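Local coordinates for protein dihydrocoumarin hydrolase, AncDHCH1 (Pseudomonas sp., PDB 6C2C) that probably hydrolyses lactones such as dihydrocoumarin, using a pair of zinc ions held in a metallo-beta-lactamase fold, at residues Gly18-Met23 with Val292-Ser297; Val29-Asp34 with Leu274-Ile279. All coordinates share one frame; numbering follows the deposited sequence.

Interaction 1 (Gly18-Met23 with Val292-Ser297); sequences GFYRMM and VPVNYS
Tyr20, on strand 19-24, reaches across to Val294, Tyr296 and the backbone of Ser297. With CG anti to the backbone N (chi1 -179°), the phenol is put across the gap, and two neighbours approach it from the same side of the ring plane, one beyond CE1 and the other beyond CE2. Beyond CE1 is the Tyr296 ring, Tyr20 CE1 lying 3.8 Å from Tyr296 CD1; the two rings cross obliquely. Beyond CE2 one methyl of Val294 comes in at an angle, Tyr20 CE2 to Val294 CG2 being 4.2 Å. The other methyl of Val294 faces the thioether of Met22, CG1 lying 4.2 Å from Met22 SD, and both of these side chains also rest on Ile279 and Leu268.

At the tip of the ring, the hydroxyl turns to the opposite backbone. Ser297 N donates to Tyr20 OH over 3.0 Å, at 151° and close to the ring plane, arriving from the CE1 side. From the CE2 side a water sits in the ring plane, 2.6 Å from Tyr20 OH, and donates to Asn295 O at 2.8 Å. The NH of Ser297 and the carbonyl of Asn295 thus both connect to one phenol, the second through water, with Tyr296 between them in sequence.

Residues 293-296 keep polyproline II-like backbone angles, and no strand-to-strand ladder forms here. The strand 19-24 and the strand 288-293 are the outermost strands of the two main sheets, so the contact ties the C-terminal tail to the edge of the first sheet. Its chemistry is mixed: apolar packing meets the ring from one side of its plane, while a direct bond and a water bridge at its tip give an extended tail specific backbone anchors at the surface.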
ATOM      1  N   GLY A  18      14.814   1.711   2.092  1.00 13.98           N
ATOM      2  CA  GLY A  18      13.546   2.210   1.572  1.00 14.03           C
ATOM      3  C   GLY A  18      12.630   2.782   2.640  1.00 12.10           C
ATOM      4  O   GLY A  18      11.635   2.139   3.009  1.00 11.62           O
ATOM      5  N   PHE A  19      12.974   3.946   3.165  1.00 11.09           N
ATOM      6  CA  PHE A  19      12.035   4.721   3.984  1.00 10.84           C
ATOM      7  C   PHE A  19      12.174   6.177   3.593  1.00 11.52           C
ATOM      8  O   PHE A  19      13.223   6.603   3.071  1.00 12.44           O
ATOM      9  CB  PHE A  19      12.212   4.510   5.505  1.00 11.01           C
ATOM     10  CG  PHE A  19      13.471   5.098   6.112  1.00 10.14           C
ATOM     11  CD1 PHE A  19      14.643   4.335   6.116  1.00  9.74           C
ATOM     12  CD2 PHE A  19      13.466   6.370   6.688  1.00 12.87           C
ATOM     13  CE1 PHE A  19      15.807   4.844   6.701  1.00 10.12           C
ATOM     14  CE2 PHE A  19      14.625   6.878   7.286  1.00 10.99           C
ATOM     15  CZ  PHE A  19      15.763   6.105   7.295  1.00 11.39           C
ATOM     16  N   TYR A  20      11.097   6.935   3.804  1.00  9.84           N
ATOM     17  CA  TYR A  20      11.099   8.358   3.472  1.00 10.52           C
ATOM     18  C   TYR A  20      10.320   9.082   4.550  1.00 11.54           C
ATOM     19  O   TYR A  20       9.144   8.786   4.774  1.00 10.82           O
ATOM     20  CB  TYR A  20      10.491   8.607   2.071  1.00  9.87           C
ATOM     21  CG  TYR A  20      10.535  10.067   1.771  1.00 10.14           C
ATOM     22  CD1 TYR A  20      11.746  10.692   1.511  1.00 13.06           C
ATOM     23  CD2 TYR A  20       9.386  10.846   1.846  1.00 10.81           C
ATOM     24  CE1 TYR A  20      11.819  12.056   1.316  1.00 11.80           C
ATOM     25  CE2 TYR A  20       9.413  12.227   1.636  1.00 12.08           C
ATOM     26  CZ  TYR A  20      10.650  12.835   1.396  1.00 14.44           C
ATOM     27  OH  TYR A  20      10.676  14.203   1.184  1.00 16.72           O
ATOM     28  N   ARG A  21      10.973  10.024   5.246  1.00 10.56           N
ATOM     29  CA  ARG A  21      10.363  10.785   6.335  1.00 10.11           C
ATOM     30  C   ARG A  21       9.684  12.043   5.819  1.00 10.05           C
ATOM     31  O   ARG A  21      10.266  12.794   5.030  1.00 10.94           O
ATOM     32  CB  ARG A  21      11.463  11.204   7.315  1.00  9.15           C
ATOM     33  CG  ARG A  21      10.935  11.430   8.735  1.00  9.90           C
ATOM     34  CD  ARG A  21      10.788  10.050   9.436  1.00 12.00           C
ATOM     35  NE  ARG A  21      12.148   9.600   9.767  1.00 11.80           N
ATOM     36  CZ  ARG A  21      12.429   8.432  10.324  1.00 12.11           C
ATOM     37  NH1 ARG A  21      11.461   7.574  10.637  1.00  9.94           N
ATOM     38  NH2 ARG A  21      13.704   8.147  10.592  1.00 10.93           N
ATOM     39  N   MET A  22       8.498  12.336   6.359  1.00  9.59           N
ATOM     40  CA  MET A  22       7.758  13.536   5.982  1.00 10.81           C
ATOM     41  C   MET A  22       6.981  14.008   7.203  1.00 11.91           C
ATOM     42  O   MET A  22       6.249  13.210   7.777  1.00 14.01           O
ATOM     43  CB  MET A  22       6.807  13.231   4.799  1.00 12.43           C
ATOM     44  CG  MET A  22       6.148  14.464   4.217  1.00 14.66           C
ATOM     45  SD  MET A  22       4.864  14.014   3.056  1.00 14.98           S
ATOM     46  CE  MET A  22       3.583  13.460   4.157  1.00 15.48           C
ATOM     47  N   MET A  23       7.096  15.278   7.581  1.00 11.66           N
ATOM     48  CA  MET A  23       6.232  15.800   8.625  1.00 11.30           C
ATOM     49  C   MET A  23       4.879  16.185   8.067  1.00 12.42           C
ATOM     50  O   MET A  23       4.751  16.615   6.901  1.00 15.05           O
ATOM     51  CB  MET A  23       6.870  17.007   9.340  1.00 12.11           C
ATOM     52  CG  MET A  23       8.117  16.655  10.103  1.00 15.58           C
ATOM     53  SD  MET A  23       7.865  15.437  11.401  1.00 17.19           S
ATOM     54  CE  MET A  23       6.629  16.219  12.453  1.00 17.19           C
ATOM     55  N   VAL A 292       1.499  14.926  -8.653  1.00 12.00           N
ATOM     56  CA  VAL A 292       2.602  15.837  -8.346  1.00 11.85           C
ATOM     57  C   VAL A 292       3.321  15.296  -7.109  1.00 12.35           C
ATOM     58  O   VAL A 292       2.884  15.523  -5.979  1.00 14.02           O
ATOM     59  CB  VAL A 292       2.076  17.256  -8.089  1.00 16.49           C
ATOM     60  CG1 VAL A 292       3.217  18.221  -7.809  1.00 17.79           C
ATOM     61  CG2 VAL A 292       1.177  17.732  -9.291  1.00 13.43           C
ATOM     62  N   PRO A 293       4.415  14.533  -7.296  1.00 12.21           N
ATOM     63  CA  PRO A 293       5.135  13.939  -6.160  1.00 12.60           C
ATOM     64  C   PRO A 293       5.594  15.016  -5.205  1.00 13.01           C
ATOM     65  O   PRO A 293       5.909  16.141  -5.617  1.00 14.33           O
ATOM     66  CB  PRO A 293       6.338  13.242  -6.831  1.00 13.75           C
ATOM     67  CG  PRO A 293       5.913  12.978  -8.267  1.00 23.03           C
ATOM     68  CD  PRO A 293       4.972  14.144  -8.605  1.00 16.30           C
ATOM     69  N   VAL A 294       5.683  14.661  -3.913  1.00 13.81           N
ATOM     70  CA  VAL A 294       6.214  15.597  -2.929  1.00 12.12           C
ATOM     71  C   VAL A 294       7.668  15.968  -3.235  1.00 13.03           C
ATOM     72  O   VAL A 294       8.483  15.152  -3.689  1.00 14.25           O
ATOM     73  CB  VAL A 294       6.124  15.065  -1.484  1.00 14.16           C
ATOM     74  CG1 VAL A 294       4.681  15.118  -1.010  1.00 23.81           C
ATOM     75  CG2 VAL A 294       6.753  13.675  -1.324  1.00 15.72           C
ATOM     76  N   ASN A 295       7.984  17.198  -2.917  1.00 13.35           N
ATOM     77  CA  ASN A 295       9.344  17.724  -3.000  1.00 16.89           C
ATOM     78  C   ASN A 295      10.224  17.020  -1.968  1.00 15.06           C
ATOM     79  O   ASN A 295       9.847  16.859  -0.796  1.00 15.39           O
ATOM     80  CB  ASN A 295       9.286  19.240  -2.722  1.00 16.42           C
ATOM     81  CG  ASN A 295      10.583  19.959  -3.028  1.00 19.84           C
ATOM     82  OD1 ASN A 295      11.095  19.866  -4.147  1.00 18.22           O
ATOM     83  ND2 ASN A 295      11.124  20.704  -2.026  1.00 18.22           N
ATOM     84  N   TYR A 296      11.436  16.655  -2.376  1.00 12.24           N
ATOM     85  CA  TYR A 296      12.370  16.056  -1.425  1.00 13.78           C
ATOM     86  C   TYR A 296      12.700  17.029  -0.301  1.00 12.33           C
ATOM     87  O   TYR A 296      13.133  18.161  -0.560  1.00 13.23           O
ATOM     88  CB  TYR A 296      13.641  15.634  -2.163  1.00 12.46           C
ATOM     89  CG  TYR A 296      14.687  15.016  -1.260  1.00 12.56           C
ATOM     90  CD1 TYR A 296      14.518  13.714  -0.772  1.00 14.94           C
ATOM     91  CD2 TYR A 296      15.845  15.718  -0.900  1.00 13.65           C
ATOM     92  CE1 TYR A 296      15.495  13.098   0.019  1.00 13.92           C
ATOM     93  CE2 TYR A 296      16.803  15.131  -0.061  1.00 15.52           C
ATOM     94  CZ  TYR A 296      16.617  13.841   0.383  1.00 16.78           C
ATOM     95  OH  TYR A 296      17.593  13.302   1.166  1.00 18.29           O
ATOM     96  N   SER A 297      12.502  16.590   0.955  1.00 11.81           N
ATOM     97  CA  SER A 297      12.714  17.444   2.103  1.00 13.34           C
ATOM     98  C   SER A 297      13.525  16.715   3.164  1.00 15.48           C
ATOM     99  O   SER A 297      13.300  15.521   3.423  1.00 17.78           O
ATOM    100  CB  SER A 297      11.326  17.908   2.633  1.00 16.13           C
ATOM    101  OG  SER A 297      11.438  18.795   3.717  1.00 15.14           O
TER
HETATM  102  O   HOH W   1       8.559  15.615   1.357  1.00 18.50           O

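Interaction 2 (Val29-Asp34 with Leu274-Ile279); sequences VTALSD and LSFPGI
Phe276 points the CE1-CZ end of its ring at the backbone of Ala31 to Ser33, and is the residue most covered in this contact. CG stands anti to the backbone N (chi1 -178°), which sends the ring outward from the loop to the strand. Ser33 CB sits over one face in a CH-pi contact, 3.9 Å from the Phe276 ring centroid and 20° off its normal. Ser33 N, on that same side of the plane, makes the shortest approach, 3.4 Å from Phe276 CE1. On the opposite face lies CB of the following Pro277, so the ring is held between strand and loop. At the rim, Ala31 O approaches near the ring plane, 3.6 Å from Phe276 CZ.

Ala31 is covered almost as much. Its small methyl touches Phe276 and Pro277 of the loop, Ala31 CB lying 3.7 Å from both Phe276 CE1 and Pro277 CB. Ile279, starting strand 279-285, brings CD1 to 4.1 Å from Ala31 CB.

The peptide bond before Pro277 is cis, and the angles of Phe276 and Pro277 fit a type VIa turn, closed by a weak bond from Gly278 N to Ser275 O. No hydrogen bond joins the two segments; the hydroxyl of Ser33 is engaged with Gly35 N. Cohesion rests on apolar and CH-pi packing and on the ring's end against peptide groups; the cis-proline turn probably sets how the ring is presented.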
ATOM      1  N   VAL A  29       5.311  11.172   9.493  1.00  9.73           N
ATOM      2  CA  VAL A  29       4.966  10.099   8.544  1.00 10.90           C
ATOM      3  C   VAL A  29       6.275   9.489   8.054  1.00 11.45           C
ATOM      4  O   VAL A  29       7.240  10.220   7.741  1.00 11.87           O
ATOM      5  CB  VAL A  29       4.140  10.643   7.370  1.00  9.75           C
ATOM      6  CG1 VAL A  29       3.889   9.490   6.373  1.00 10.76           C
ATOM      7  CG2 VAL A  29       2.858  11.216   7.877  1.00 10.94           C
ATOM      8  N   THR A  30       6.348   8.158   8.037  1.00  8.68           N
ATOM      9  CA  THR A  30       7.470   7.454   7.397  1.00  9.35           C
ATOM     10  C   THR A  30       6.871   6.518   6.349  1.00  9.47           C
ATOM     11  O   THR A  30       6.249   5.509   6.703  1.00  9.80           O
ATOM     12  CB  THR A  30       8.348   6.680   8.396  1.00 10.53           C
ATOM     13  OG1 THR A  30       8.707   7.494   9.527  1.00 10.82           O
ATOM     14  CG2 THR A  30       9.618   6.142   7.689  1.00 10.93           C
ATOM     15  N   ALA A  31       7.041   6.833   5.056  1.00 10.45           N
ATOM     16  CA  ALA A  31       6.751   5.848   4.014  1.00 10.30           C
ATOM     17  C   ALA A  31       7.748   4.708   4.131  1.00 10.51           C
ATOM     18  O   ALA A  31       8.957   4.942   4.286  1.00 10.13           O
ATOM     19  CB  ALA A  31       6.867   6.499   2.621  1.00 10.51           C
ATOM     20  N   LEU A  32       7.255   3.477   4.089  1.00  9.27           N
ATOM     21  CA  LEU A  32       8.084   2.301   4.176  1.00  8.50           C
ATOM     22  C   LEU A  32       7.940   1.489   2.903  1.00 10.93           C
ATOM     23  O   LEU A  32       6.827   1.168   2.479  1.00 10.38           O
ATOM     24  CB  LEU A  32       7.688   1.470   5.399  1.00  9.42           C
ATOM     25  CG  LEU A  32       7.880   2.140   6.775  1.00 10.49           C
ATOM     26  CD1 LEU A  32       7.233   1.277   7.847  1.00 10.95           C
ATOM     27  CD2 LEU A  32       9.369   2.261   7.087  1.00 10.69           C
ATOM     28  N   SER A  33       9.057   1.112   2.312  1.00 10.29           N
ATOM     29  CA  SER A  33       9.000   0.265   1.132  1.00 10.65           C
ATOM     30  C   SER A  33       9.048  -1.211   1.522  1.00 10.92           C
ATOM     31  O   SER A  33       9.896  -1.623   2.338  1.00 12.81           O
ATOM     32  CB  SER A  33      10.195   0.589   0.245  1.00 13.52           C
ATOM     33  OG  SER A  33      10.260  -0.308  -0.861  1.00 11.56           O
ATOM     34  N   ASP A  34       8.164  -2.014   0.933  1.00  9.48           N
ATOM     35  CA  ASP A  34       8.303  -3.432   1.092  1.00  8.61           C
ATOM     36  C   ASP A  34       9.152  -4.067  -0.002  1.00 13.61           C
ATOM     37  O   ASP A  34       9.316  -5.302   0.019  1.00 11.78           O
ATOM     38  CB  ASP A  34       6.917  -4.112   1.103  1.00 10.57           C
ATOM     39  CG  ASP A  34       6.978  -5.539   1.635  1.00 11.57           C
ATOM     40  OD1 ASP A  34       7.564  -5.743   2.735  1.00 11.49           O
ATOM     41  OD2 ASP A  34       6.406  -6.434   0.984  1.00 11.62           O
ATOM     42  N   LEU A 274       1.935   3.341  -6.000  1.00 10.55           N
ATOM     43  CA  LEU A 274       2.612   4.433  -6.710  1.00 10.08           C
ATOM     44  C   LEU A 274       4.110   4.334  -6.372  1.00 11.57           C
ATOM     45  O   LEU A 274       4.489   3.910  -5.272  1.00 12.69           O
ATOM     46  CB  LEU A 274       2.078   5.794  -6.246  1.00 10.18           C
ATOM     47  CG  LEU A 274       0.632   6.036  -6.665  1.00 13.39           C
ATOM     48  CD1 LEU A 274       0.191   7.402  -6.241  1.00 14.31           C
ATOM     49  CD2 LEU A 274       0.524   5.881  -8.219  1.00 13.05           C
ATOM     50  N   SER A 275       4.944   4.681  -7.351  1.00  8.83           N
ATOM     51  CA  SER A 275       6.391   4.563  -7.191  1.00 10.23           C
ATOM     52  C   SER A 275       6.853   5.155  -5.855  1.00 11.17           C
ATOM     53  O   SER A 275       6.541   6.307  -5.543  1.00 11.62           O
ATOM     54  CB  SER A 275       7.030   5.306  -8.383  1.00 15.65           C
ATOM     55  OG  SER A 275       8.455   5.331  -8.350  1.00 14.29           O
ATOM     56  N   PHE A 276       7.585   4.358  -5.089  1.00 10.87           N
ATOM     57  CA  PHE A 276       7.971   4.730  -3.738  1.00 12.25           C
ATOM     58  C   PHE A 276       8.593   6.128  -3.714  1.00 10.14           C
ATOM     59  O   PHE A 276       9.481   6.420  -4.535  1.00 12.59           O
ATOM     60  CB  PHE A 276       8.970   3.699  -3.183  1.00 12.43           C
ATOM     61  CG  PHE A 276       9.371   4.000  -1.764  1.00 11.67           C
ATOM     62  CD1 PHE A 276       8.512   3.705  -0.697  1.00 11.31           C
ATOM     63  CD2 PHE A 276      10.596   4.682  -1.494  1.00 12.48           C
ATOM     64  CE1 PHE A 276       8.838   4.043   0.614  1.00 12.60           C
ATOM     65  CE2 PHE A 276      10.944   4.976  -0.151  1.00 12.81           C
ATOM     66  CZ  PHE A 276      10.042   4.687   0.888  1.00 13.63           C
ATOM     67  N   PRO A 277       8.189   7.018  -2.793  1.00  9.04           N
ATOM     68  CA  PRO A 277       7.379   6.763  -1.605  1.00 11.11           C
ATOM     69  C   PRO A 277       5.867   6.901  -1.850  1.00 11.71           C
ATOM     70  O   PRO A 277       5.079   6.709  -0.879  1.00 11.05           O
ATOM     71  CB  PRO A 277       7.889   7.857  -0.612  1.00 13.60           C
ATOM     72  CG  PRO A 277       8.153   9.042  -1.558  1.00 13.85           C
ATOM     73  CD  PRO A 277       8.857   8.360  -2.734  1.00 10.62           C
ATOM     74  N   GLY A 278       5.460   7.180  -3.080  1.00  8.68           N
ATOM     75  CA  GLY A 278       4.039   7.128  -3.370  1.00  9.27           C
ATOM     76  C   GLY A 278       3.215   8.236  -2.770  1.00  8.95           C
ATOM     77  O   GLY A 278       1.998   8.081  -2.653  1.00 11.57           O
ATOM     78  N   ILE A 279       3.822   9.403  -2.503  1.00 10.58           N
ATOM     79  CA  ILE A 279       3.159  10.497  -1.785  1.00  9.68           C
ATOM     80  C   ILE A 279       3.163  11.720  -2.715  1.00 12.40           C
ATOM     81  O   ILE A 279       4.231  12.094  -3.226  1.00 12.08           O
ATOM     82  CB  ILE A 279       3.854  10.833  -0.434  1.00 11.82           C
ATOM     83  CG1 ILE A 279       3.766   9.686   0.568  1.00 11.97           C
ATOM     84  CG2 ILE A 279       3.185  12.028   0.198  1.00 13.98           C
ATOM     85  CD1 ILE A 279       4.615   9.872   1.825  1.00 13.31           C
TER

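In the fold
Interactions 1 and 2 have centres 8 Å apart, and their first segments lie in one sheet, on the antiparallel neighbours 19-24 and 27-39. Probable hydrogen bonds join them directly: Met22 N to Val29 O at 2.8 Å, and Gly18 O to Ser33 N at 2.9 Å. Segment 274-279 also meets segment 18-23, Gly18 C lying 3.7 Å from Phe276 CZ while Tyr20 packs on Phe276 and Pro277. Together the contacts join this sheet to the C-terminal part of the other one. Interaction 2 is the one linked in sequence to the active site: its second segment directly follows His273, a ligand of one zinc ion, whereas interaction 1 lies at the surface.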